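Long-range contacts in unsaturated chondroitin disaccharide hydrolase (Streptococcus agalactiae, PDB 3ANK), which hydrolyses unsaturated glycosaminoglycan disaccharides, such as those of chondroitin and hyaluronan, releasing the unsaturated uronic acid and preferring sulfated substrates: residues Ser215-Thr220 against Arg247-Gly252; Trp251-Ile256 against Gly274-Phe279; Asn175-Ile180 against Asn201-Ser206. The protein carries 1 engineered substitution. All coordinates share one frame; numbering follows the deposited sequence.

Interaction 1. Residues Ser215-Thr220 against Arg247-Gly252; sequences SSAFHT and RGQAWG. With GCD (4-deoxy-alpha-L-threo-hex-4-enopyranuronic acid), chain B.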
loop_
_atom_site.group_PDB
_atom_site.type_symbol
_atom_site.label_atom_id
_atom_site.label_comp_id
_atom_site.label_asym_id
_atom_site.label_seq_id
_atom_site.Cartn_x
_atom_site.Cartn_y
_atom_site.Cartn_z
ATOM N N SER A 215 -12.347 2.895 15.452
ATOM C CA SER A 215 -11.727 3.160 14.142
ATOM C C SER A 215 -10.305 2.622 13.954
ATOM O O SER A 215 -9.709 2.783 12.894
ATOM C CB SER A 215 -11.794 4.648 13.771
ATOM O OG SER A 215 -13.137 5.029 13.537
ATOM N N SER A 216 -9.761 1.987 14.985
ATOM C CA SER A 216 -8.457 1.350 14.859
ATOM C C SER A 216 -8.576 -0.000 14.151
ATOM O O SER A 216 -9.506 -0.770 14.408
ATOM C CB SER A 216 -7.799 1.176 16.232
ATOM O OG SER A 216 -8.618 0.416 17.104
ATOM N N ALA A 217 -7.641 -0.276 13.246
ATOM C CA ALA A 217 -7.563 -1.583 12.603
ATOM C C ALA A 217 -7.282 -2.637 13.672
ATOM O O ALA A 217 -6.593 -2.362 14.653
ATOM C CB ALA A 217 -6.469 -1.604 11.550
ATOM N N PHE A 218 -7.820 -3.836 13.482
ATOM C CA PHE A 218 -7.560 -4.943 14.395
ATOM C C PHE A 218 -7.083 -6.161 13.610
ATOM O O PHE A 218 -6.853 -6.087 12.403
ATOM C CB PHE A 218 -8.811 -5.276 15.224
ATOM C CG PHE A 218 -8.509 -5.969 16.534
ATOM C CD1 PHE A 218 -9.371 -6.932 17.043
ATOM C CD2 PHE A 218 -7.353 -5.666 17.245
ATOM C CE1 PHE A 218 -9.093 -7.578 18.243
ATOM C CE2 PHE A 218 -7.060 -6.307 18.445
ATOM C CZ PHE A 218 -7.934 -7.267 18.946
ATOM N N HIS A 219 -6.922 -7.280 14.301
ATOM C CA HIS A 219 -6.492 -8.519 13.671
ATOM C C HIS A 219 -7.580 -9.568 13.850
ATOM O O HIS A 219 -8.296 -9.564 14.856
ATOM C CB HIS A 219 -5.205 -9.004 14.330
ATOM C CG HIS A 219 -5.355 -9.283 15.795
ATOM N ND1 HIS A 219 -6.029 -10.386 16.275
ATOM C CD2 HIS A 219 -4.935 -8.596 16.883
ATOM C CE1 HIS A 219 -6.012 -10.371 17.596
ATOM N NE2 HIS A 219 -5.354 -9.295 17.990
ATOM N N THR A 220 -7.710 -10.472 12.885
ATOM C CA THR A 220 -8.625 -11.599 13.043
ATOM C C THR A 220 -7.866 -12.756 13.711
ATOM O O THR A 220 -6.704 -12.595 14.091
ATOM C CB THR A 220 -9.240 -12.030 11.685
ATOM O OG1 THR A 220 -10.659 -12.184 11.824
ATOM C CG2 THR A 220 -8.618 -13.331 11.188
ATOM N N ARG A 247 0.819 0.205 9.790
ATOM C CA ARG A 247 0.576 -0.179 8.398
ATOM C C ARG A 247 -0.825 -0.776 8.224
ATOM O O ARG A 247 -1.486 -0.548 7.214
ATOM C CB ARG A 247 1.660 -1.128 7.869
ATOM C CG ARG A 247 1.456 -1.534 6.396
ATOM C CD ARG A 247 2.772 -1.960 5.744
ATOM N NE ARG A 247 3.251 -3.253 6.240
ATOM C CZ ARG A 247 4.277 -3.411 7.067
ATOM N NH1 ARG A 247 4.942 -2.351 7.515
ATOM N NH2 ARG A 247 4.639 -4.630 7.445
ATOM N N GLY A 248 -1.287 -1.520 9.226
ATOM C CA GLY A 248 -2.662 -2.016 9.220
ATOM C C GLY A 248 -3.659 -0.876 9.121
ATOM O O GLY A 248 -4.643 -0.946 8.385
ATOM N N GLN A 249 -3.411 0.185 9.873
ATOM C CA GLN A 249 -4.285 1.343 9.837
ATOM C C GLN A 249 -4.289 1.933 8.415
ATOM O O GLN A 249 -5.342 2.294 7.875
ATOM C CB GLN A 249 -3.814 2.375 10.866
ATOM C CG GLN A 249 -4.803 3.509 11.146
ATOM C CD GLN A 249 -6.064 3.040 11.867
ATOM O OE1 GLN A 249 -7.108 3.716 11.839
ATOM N NE2 GLN A 249 -5.973 1.890 12.524
ATOM N N ALA A 250 -3.106 1.999 7.814
ATOM C CA ALA A 250 -2.926 2.513 6.444
ATOM C C ALA A 250 -3.567 1.647 5.373
ATOM O O ALA A 250 -4.068 2.173 4.377
ATOM C CB ALA A 250 -1.431 2.712 6.126
ATOM N N TRP A 251 -3.537 0.324 5.557
ATOM C CA TRP A 251 -4.203 -0.592 4.622
ATOM C C TRP A 251 -5.690 -0.223 4.562
ATOM O O TRP A 251 -6.335 -0.336 3.514
ATOM C CB TRP A 251 -4.066 -2.063 5.059
ATOM C CG TRP A 251 -2.690 -2.719 4.847
ATOM C CD1 TRP A 251 -2.085 -3.637 5.668
ATOM C CD2 TRP A 251 -1.784 -2.506 3.754
ATOM N NE1 TRP A 251 -0.855 -4.008 5.152
ATOM C CE2 TRP A 251 -0.651 -3.327 3.978
ATOM C CE3 TRP A 251 -1.821 -1.702 2.601
ATOM C CZ2 TRP A 251 0.439 -3.366 3.092
ATOM C CZ3 TRP A 251 -0.733 -1.738 1.722
ATOM C CH2 TRP A 251 0.377 -2.567 1.973
ATOM N N GLY A 252 -6.239 0.185 5.704
ATOM C CA GLY A 252 -7.642 0.618 5.770
ATOM C C GLY A 252 -7.825 1.966 5.087
ATOM O O GLY A 252 -8.749 2.158 4.312
HETATM C C1 GCD B . 2.126 -10.298 4.826
HETATM C C2 GCD B . 0.682 -10.247 4.361
HETATM C C3 GCD B . 0.500 -9.068 3.415
HETATM C C4 GCD B . 0.948 -7.832 4.175
HETATM C C5 GCD B . 1.899 -7.931 5.183
HETATM C C6 GCD B . 2.286 -6.676 5.938
HETATM O O2 GCD B . 0.367 -11.462 3.690
HETATM O O3 GCD B . -0.884 -8.930 3.075
HETATM O O5 GCD B . 2.530 -9.101 5.509
HETATM O O6A GCD B . 3.171 -6.783 6.806
HETATM O O6B GCD B . 1.728 -5.605 5.626
#
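Ala217 packs on the helix at Gly248. Its CB points toward the helix and lies 3.7 Å from Gly248 O. Gly248 has no side chain, and the Ala217 methyl sits close to the bare backbone there. Gln249 makes the other contact with the loop. Its side chain bends at chi2 (68°), which lays the amide beside the backbone of Ser215 to Ala217. Gln249 CD is 3.8 Å from Ser215 O and 3.9 Å from Ala217 N. Gln249 also touches Met275, Tyr278 and Phe279 of helix 266-281.

Residues 215-217 of the loop between helix 193-210 and helix 246-263 thus pack on one side of the latter, in the alpha6/alpha6 barrel of this family 88 glycoside hydrolase. Another side of the same helix lines the substrate pocket.

The clear hydrogen bonds here go to the uronate GCD. Arg247 grips its carboxylate with two nearly straight bonds. Arg247 NE donates to GCD O6B at 2.9 Å (171°). Arg247 NH2 donates to GCD O6A at 2.7 Å. The carboxylate sits at the guanidinium edge. Trp251 NE1 adds a more bent bond to GCD O6B, 3.1 Å long. Arg247 CG lies 3.5 Å above one face of the Trp251 ring, offset toward its rim. Arg247 NH1 also makes a salt bridge to Asp304 and a bond to Val363 O, and these limit how the guanidinium can turn.

Interaction 2. Residues Trp251-Ile256 against Gly274-Phe279; sequences WGIYGI and GMTNYF. With GCD (4-deoxy-alpha-L-threo-hex-4-enopyranuronic acid), chain B.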
loop_
_atom_site.group_PDB
_atom_site.type_symbol
_atom_site.label_atom_id
_atom_site.label_comp_id
_atom_site.label_asym_id
_atom_site.label_seq_id
_atom_site.Cartn_x
_atom_site.Cartn_y
_atom_site.Cartn_z
ATOM N N TRP A 251 -3.537 0.324 5.557
ATOM C CA TRP A 251 -4.203 -0.592 4.622
ATOM C C TRP A 251 -5.690 -0.223 4.562
ATOM O O TRP A 251 -6.335 -0.336 3.514
ATOM C CB TRP A 251 -4.066 -2.063 5.059
ATOM C CG TRP A 251 -2.690 -2.719 4.847
ATOM C CD1 TRP A 251 -2.085 -3.637 5.668
ATOM C CD2 TRP A 251 -1.784 -2.506 3.754
ATOM N NE1 TRP A 251 -0.855 -4.008 5.152
ATOM C CE2 TRP A 251 -0.651 -3.327 3.978
ATOM C CE3 TRP A 251 -1.821 -1.702 2.601
ATOM C CZ2 TRP A 251 0.439 -3.366 3.092
ATOM C CZ3 TRP A 251 -0.733 -1.738 1.722
ATOM C CH2 TRP A 251 0.377 -2.567 1.973
ATOM N N GLY A 252 -6.239 0.185 5.704
ATOM C CA GLY A 252 -7.642 0.618 5.770
ATOM C C GLY A 252 -7.825 1.966 5.087
ATOM O O GLY A 252 -8.749 2.158 4.312
ATOM N N ILE A 253 -6.922 2.901 5.371
ATOM C CA ILE A 253 -7.007 4.243 4.819
ATOM C C ILE A 253 -6.955 4.250 3.284
ATOM O O ILE A 253 -7.651 5.036 2.635
ATOM C CB ILE A 253 -5.909 5.132 5.407
ATOM C CG1 ILE A 253 -6.199 5.346 6.906
ATOM C CG2 ILE A 253 -5.836 6.466 4.652
ATOM C CD1 ILE A 253 -5.020 5.930 7.708
ATOM N N TYR A 254 -6.149 3.359 2.718
ATOM C CA TYR A 254 -6.074 3.202 1.266
ATOM C C TYR A 254 -7.126 2.219 0.732
ATOM O O TYR A 254 -7.776 2.481 -0.281
ATOM C CB TYR A 254 -4.664 2.761 0.852
ATOM C CG TYR A 254 -4.323 3.006 -0.616
ATOM C CD1 TYR A 254 -3.124 2.553 -1.152
ATOM C CD2 TYR A 254 -5.203 3.680 -1.465
ATOM C CE1 TYR A 254 -2.795 2.773 -2.486
ATOM C CE2 TYR A 254 -4.883 3.896 -2.818
ATOM C CZ TYR A 254 -3.671 3.441 -3.315
ATOM O OH TYR A 254 -3.337 3.638 -4.653
ATOM N N GLY A 255 -7.306 1.091 1.405
ATOM C CA GLY A 255 -8.232 0.082 0.892
ATOM C C GLY A 255 -9.670 0.555 0.816
ATOM O O GLY A 255 -10.433 0.118 -0.051
ATOM N N ILE A 256 -10.063 1.441 1.729
ATOM C CA ILE A 256 -11.448 1.920 1.755
ATOM C C ILE A 256 -11.810 2.747 0.512
ATOM O O ILE A 256 -12.801 2.441 -0.183
ATOM C CB ILE A 256 -11.784 2.661 3.083
ATOM C CG1 ILE A 256 -11.791 1.660 4.257
ATOM C CG2 ILE A 256 -13.152 3.346 3.011
ATOM C CD1 ILE A 256 -11.913 2.323 5.654
ATOM N N GLY A 274 -13.122 8.003 9.951
ATOM C CA GLY A 274 -12.793 7.382 11.234
ATOM C C GLY A 274 -11.370 6.840 11.271
ATOM O O GLY A 274 -10.595 7.140 12.194
ATOM N N MET A 275 -11.005 6.054 10.266
ATOM C CA MET A 275 -9.691 5.410 10.269
ATOM C C MET A 275 -8.572 6.403 10.014
ATOM O O MET A 275 -7.480 6.285 10.577
ATOM C CB MET A 275 -9.639 4.273 9.240
ATOM C CG MET A 275 -10.546 3.098 9.603
ATOM S SD MET A 275 -10.130 1.594 8.722
ATOM C CE MET A 275 -8.649 1.078 9.609
ATOM N N THR A 276 -8.837 7.379 9.161
ATOM C CA THR A 276 -7.845 8.393 8.832
ATOM C C THR A 276 -7.627 9.360 9.992
ATOM O O THR A 276 -6.489 9.691 10.340
ATOM C CB THR A 276 -8.280 9.200 7.579
ATOM O OG1 THR A 276 -8.448 8.306 6.467
ATOM C CG2 THR A 276 -7.240 10.251 7.220
ATOM N N ASN A 277 -8.716 9.854 10.574
ATOM C CA ASN A 277 -8.566 10.790 11.673
ATOM C C ASN A 277 -7.824 10.145 12.831
ATOM O O ASN A 277 -7.021 10.788 13.490
ATOM C CB ASN A 277 -9.908 11.365 12.140
ATOM C CG ASN A 277 -10.581 12.208 11.080
ATOM O OD1 ASN A 277 -10.073 12.358 9.975
ATOM N ND2 ASN A 277 -11.732 12.762 11.413
ATOM N N TYR A 278 -8.110 8.872 13.078
ATOM C CA TYR A 278 -7.440 8.107 14.129
ATOM C C TYR A 278 -5.919 8.079 13.875
ATOM O O TYR A 278 -5.097 8.238 14.796
ATOM C CB TYR A 278 -8.017 6.685 14.155
ATOM C CG TYR A 278 -7.475 5.796 15.253
ATOM C CD1 TYR A 278 -8.154 5.644 16.461
ATOM C CD2 TYR A 278 -6.298 5.096 15.074
ATOM C CE1 TYR A 278 -7.659 4.828 17.466
ATOM C CE2 TYR A 278 -5.787 4.284 16.073
ATOM C CZ TYR A 278 -6.468 4.160 17.265
ATOM O OH TYR A 278 -5.946 3.340 18.244
ATOM N N PHE A 279 -5.560 7.851 12.618
ATOM C CA PHE A 279 -4.161 7.821 12.194
ATOM C C PHE A 279 -3.518 9.203 12.409
ATOM O O PHE A 279 -2.470 9.326 13.053
ATOM C CB PHE A 279 -4.095 7.402 10.717
ATOM C CG PHE A 279 -2.693 7.217 10.170
ATOM C CD1 PHE A 279 -2.064 5.982 10.229
ATOM C CD2 PHE A 279 -2.023 8.274 9.557
ATOM C CE1 PHE A 279 -0.777 5.804 9.695
ATOM C CE2 PHE A 279 -0.749 8.100 9.026
ATOM C CZ PHE A 279 -0.120 6.864 9.109
HETATM C C1 GCD B . 2.126 -10.298 4.826
HETATM C C2 GCD B . 0.682 -10.247 4.361
HETATM C C3 GCD B . 0.500 -9.068 3.415
HETATM C C4 GCD B . 0.948 -7.832 4.175
HETATM C C5 GCD B . 1.899 -7.931 5.183
HETATM C C6 GCD B . 2.286 -6.676 5.938
HETATM O O2 GCD B . 0.367 -11.462 3.690
HETATM O O3 GCD B . -0.884 -8.930 3.075
HETATM O O5 GCD B . 2.530 -9.101 5.509
HETATM O O6A GCD B . 3.171 -6.783 6.806
HETATM O O6B GCD B . 1.728 -5.605 5.626
#
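The Phe279 ring meets the tip of Ile253, which comes in obliquely near the root of the ring. Ile253 CD1 is 3.5 Å from Phe279 CB and 3.6 Å from Phe279 CG. The two side chains cross at about a right angle. The other large flat group, the Trp251 indole, starts from a CB that points away from helix 266-281. Its edge is turned to the GCD carboxylate, and it meets Phe118 and Thr310 elsewhere.

Ile253 makes the largest share of the contact. Its CG1 stands anti to its carbonyl carbon (chi1 -67°) and, with chi2 extended, sends CD1 across to Phe279. Ile253 CG1 and CG2 both lie 3.7 Å from Thr276 OG1. That hydroxyl is bonded back to Phe272 O in its own helix, so Ile253 meets a polar atom that already has a partner.

Met275 fills the next place along the interface. Its SD is 3.6 Å from Ile256 CD1 and 4.0 Å from Gly252 CA. The chain bends at chi3, and CE also rests on the Gly252 backbone. No hydrogen bond crosses between the segments. The axes approach to 9.0 Å with their directions 146° apart, an antiparallel helical hairpin of two successive helices, the building unit of an alpha6/alpha6 barrel.

Interaction 3. Residues Asn175-Ile180 against Asn201-Ser206; sequences NCLLNI and NHFYAS. Engineered in segment 175-180: Asn175 (natural residue Asp). With GCD (4-deoxy-alpha-L-threo-hex-4-enopyranuronic acid), chain B; EDO (1,2-ethanediol), chain D.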
loop_
_atom_site.group_PDB
_atom_site.type_symbol
_atom_site.label_atom_id
_atom_site.label_comp_id
_atom_site.label_asym_id
_atom_site.label_seq_id
_atom_site.Cartn_x
_atom_site.Cartn_y
_atom_site.Cartn_z
ATOM N N ASN A 175 -5.592 -6.064 5.437
ATOM C CA ASN A 175 -4.807 -6.128 4.206
ATOM C C ASN A 175 -5.660 -6.479 2.991
ATOM O O ASN A 175 -5.382 -6.038 1.872
ATOM C CB ASN A 175 -3.709 -7.200 4.321
ATOM C CG ASN A 175 -2.899 -7.108 5.612
ATOM O OD1 ASN A 175 -1.766 -7.594 5.667
ATOM N ND2 ASN A 175 -3.468 -6.509 6.649
ATOM N N CYS A 176 -6.684 -7.302 3.214
ATOM C CA CYS A 176 -7.535 -7.791 2.129
ATOM C C CYS A 176 -8.234 -6.674 1.365
ATOM O O CYS A 176 -8.636 -6.859 0.215
ATOM C CB CYS A 176 -8.560 -8.802 2.655
ATOM S SG CYS A 176 -7.834 -10.440 3.028
ATOM N N LEU A 177 -8.398 -5.519 2.008
ATOM C CA LEU A 177 -9.006 -4.375 1.334
ATOM C C LEU A 177 -8.238 -4.009 0.059
ATOM O O LEU A 177 -8.822 -3.509 -0.900
ATOM C CB LEU A 177 -9.096 -3.174 2.277
ATOM C CG LEU A 177 -10.051 -3.361 3.460
ATOM C CD1 LEU A 177 -10.250 -2.057 4.210
ATOM C CD2 LEU A 177 -11.385 -3.924 2.990
ATOM N N LEU A 178 -6.929 -4.254 0.058
ATOM C CA LEU A 178 -6.105 -4.004 -1.123
ATOM C C LEU A 178 -6.229 -5.152 -2.109
ATOM O O LEU A 178 -6.166 -4.955 -3.320
ATOM C CB LEU A 178 -4.635 -3.822 -0.740
ATOM C CG LEU A 178 -4.163 -2.407 -0.374
ATOM C CD1 LEU A 178 -4.106 -1.542 -1.614
ATOM C CD2 LEU A 178 -5.049 -1.793 0.699
ATOM N N ASN A 179 -6.414 -6.347 -1.567
ATOM C CA ASN A 179 -6.404 -7.565 -2.347
ATOM C C ASN A 179 -7.652 -7.766 -3.199
ATOM O O ASN A 179 -7.576 -8.315 -4.299
ATOM C CB ASN A 179 -6.223 -8.755 -1.416
ATOM C CG ASN A 179 -5.278 -9.768 -1.976
ATOM O OD1 ASN A 179 -5.653 -10.925 -2.176
ATOM N ND2 ASN A 179 -4.034 -9.347 -2.249
ATOM N N ILE A 180 -8.799 -7.319 -2.704
ATOM C CA ILE A 180 -10.041 -7.450 -3.463
ATOM C C ILE A 180 -10.111 -6.566 -4.712
ATOM O O ILE A 180 -10.973 -6.764 -5.565
ATOM C CB ILE A 180 -11.279 -7.179 -2.585
ATOM C CG1 ILE A 180 -11.229 -5.764 -1.997
ATOM C CG2 ILE A 180 -11.374 -8.218 -1.465
ATOM C CD1 ILE A 180 -12.503 -5.391 -1.237
ATOM N N ASN A 201 -18.855 -8.612 -0.701
ATOM C CA ASN A 201 -19.032 -9.326 0.569
ATOM C C ASN A 201 -17.793 -9.211 1.432
ATOM O O ASN A 201 -17.870 -8.964 2.636
ATOM C CB ASN A 201 -19.321 -10.810 0.331
ATOM C CG ASN A 201 -20.700 -11.045 -0.233
ATOM O OD1 ASN A 201 -21.572 -10.188 -0.130
ATOM N ND2 ASN A 201 -20.906 -12.216 -0.834
ATOM N N HIS A 202 -16.641 -9.410 0.809
ATOM C CA HIS A 202 -15.413 -9.384 1.555
ATOM C C HIS A 202 -15.080 -7.987 2.082
ATOM O O HIS A 202 -14.494 -7.853 3.155
ATOM C CB HIS A 202 -14.253 -9.942 0.735
ATOM C CG HIS A 202 -13.157 -10.487 1.585
ATOM N ND1 HIS A 202 -13.158 -11.785 2.049
ATOM C CD2 HIS A 202 -12.056 -9.899 2.111
ATOM C CE1 HIS A 202 -12.088 -11.984 2.796
ATOM N NE2 HIS A 202 -11.403 -10.855 2.851
ATOM N N PHE A 203 -15.461 -6.947 1.344
ATOM C CA PHE A 203 -15.271 -5.607 1.879
ATOM C C PHE A 203 -15.997 -5.452 3.208
ATOM O O PHE A 203 -15.411 -5.025 4.191
ATOM C CB PHE A 203 -15.768 -4.488 0.955
ATOM C CG PHE A 203 -15.667 -3.146 1.616
ATOM C CD1 PHE A 203 -14.473 -2.426 1.576
ATOM C CD2 PHE A 203 -16.706 -2.666 2.397
ATOM C CE1 PHE A 203 -14.345 -1.227 2.252
ATOM C CE2 PHE A 203 -16.591 -1.454 3.072
ATOM C CZ PHE A 203 -15.409 -0.735 2.996
ATOM N N TYR A 204 -17.290 -5.763 3.216
ATOM C CA TYR A 204 -18.116 -5.569 4.409
ATOM C C TYR A 204 -17.687 -6.479 5.564
ATOM O O TYR A 204 -17.692 -6.064 6.716
ATOM C CB TYR A 204 -19.609 -5.744 4.081
ATOM C CG TYR A 204 -20.149 -4.593 3.271
ATOM C CD1 TYR A 204 -20.560 -4.765 1.954
ATOM C CD2 TYR A 204 -20.214 -3.317 3.821
ATOM C CE1 TYR A 204 -21.044 -3.696 1.216
ATOM C CE2 TYR A 204 -20.677 -2.246 3.090
ATOM C CZ TYR A 204 -21.085 -2.437 1.792
ATOM O OH TYR A 204 -21.551 -1.361 1.084
ATOM N N ALA A 205 -17.309 -7.713 5.249
ATOM C CA ALA A 205 -16.806 -8.640 6.265
ATOM C C ALA A 205 -15.576 -8.045 6.952
ATOM O O ALA A 205 -15.408 -8.144 8.177
ATOM C CB ALA A 205 -16.447 -9.969 5.622
ATOM N N SER A 206 -14.714 -7.433 6.141
ATOM C CA SER A 206 -13.481 -6.833 6.640
ATOM C C SER A 206 -13.769 -5.622 7.519
ATOM O O SER A 206 -13.288 -5.540 8.654
ATOM C CB SER A 206 -12.563 -6.447 5.475
ATOM O OG SER A 206 -12.246 -7.595 4.699
HETATM C C1 GCD B . 2.126 -10.298 4.826
HETATM C C2 GCD B . 0.682 -10.247 4.361
HETATM C C3 GCD B . 0.500 -9.068 3.415
HETATM C C4 GCD B . 0.948 -7.832 4.175
HETATM C C5 GCD B . 1.899 -7.931 5.183
HETATM C C6 GCD B . 2.286 -6.676 5.938
HETATM O O2 GCD B . 0.367 -11.462 3.690
HETATM O O3 GCD B . -0.884 -8.930 3.075
HETATM O O5 GCD B . 2.530 -9.101 5.509
HETATM O O6A GCD B . 3.171 -6.783 6.806
HETATM O O6B GCD B . 1.728 -5.605 5.626
HETATM C C1 EDO D . -22.424 -0.931 -4.191
HETATM O O1 EDO D . -21.947 -2.279 -4.239
HETATM C C2 EDO D . -22.397 -0.454 -2.741
HETATM O O2 EDO D . -22.066 -1.556 -1.885
#
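His202 reaches Cys176 because its CG stands anti to its backbone N (chi1 -155°), carrying the imidazole to the Cys176 side chain. Ile180 takes the less common setting, with CG1 between its backbone N and carbonyl carbon (chi1 59°). This sends CD1 to Phe203 and CG2 to His202.

Cys176 CB lies at the edge of the imidazole, near its plane, 3.5 Å from His202 NE2. Ile180 CG2 meets the same ring obliquely, 4.0 Å from His202 CD2. Leu177 wedges its CD2 between two residues of the other helix, 3.7 Å from Phe203 CD1 and 3.7 Å from Ser206 CB. Ser206 OG turns back and donates to His202 O at 2.7 Å. Ser206 N reaches that oxygen from the opposite face of the carbonyl plane.

Asn175, an engineered residue at the position of the proton donor (Asp in the natural enzyme), faces the pocket instead. Its OD1 accepts a bond from O3 of the uronate GCD.

The one hydrogen bond between the segments is weak, from His202 NE2 to Cys176 SG (3.6 Å, 143°). The segments are therefore joined mainly by apolar packing, next to a residue that binds the substrate.

How the interactions relate
Along the chain interaction 3 comes first, then interaction 1, then interaction 2. Interactions 1 and 2 share Trp251 and Gly252 on helix 246-263, and their centres are 8 Å apart. Interaction 3 lies about 12 and 13 Å from these centres. Helix 246-263 joins all three: helix 266-281 and the 215-220 loop pack on it, and so do Leu177 and Leu178 of the 175-180 segment. Trp251 CD1 touches Asn175 ND2 at 3.3 Å. Arg247, Trp251 and Asn175 all bind the uronate GCD, and Asp115, the nucleophile, is hydrogen-bonded to it as well. Helix 246-263 thus carries pocket residues on one side and packing contacts on others.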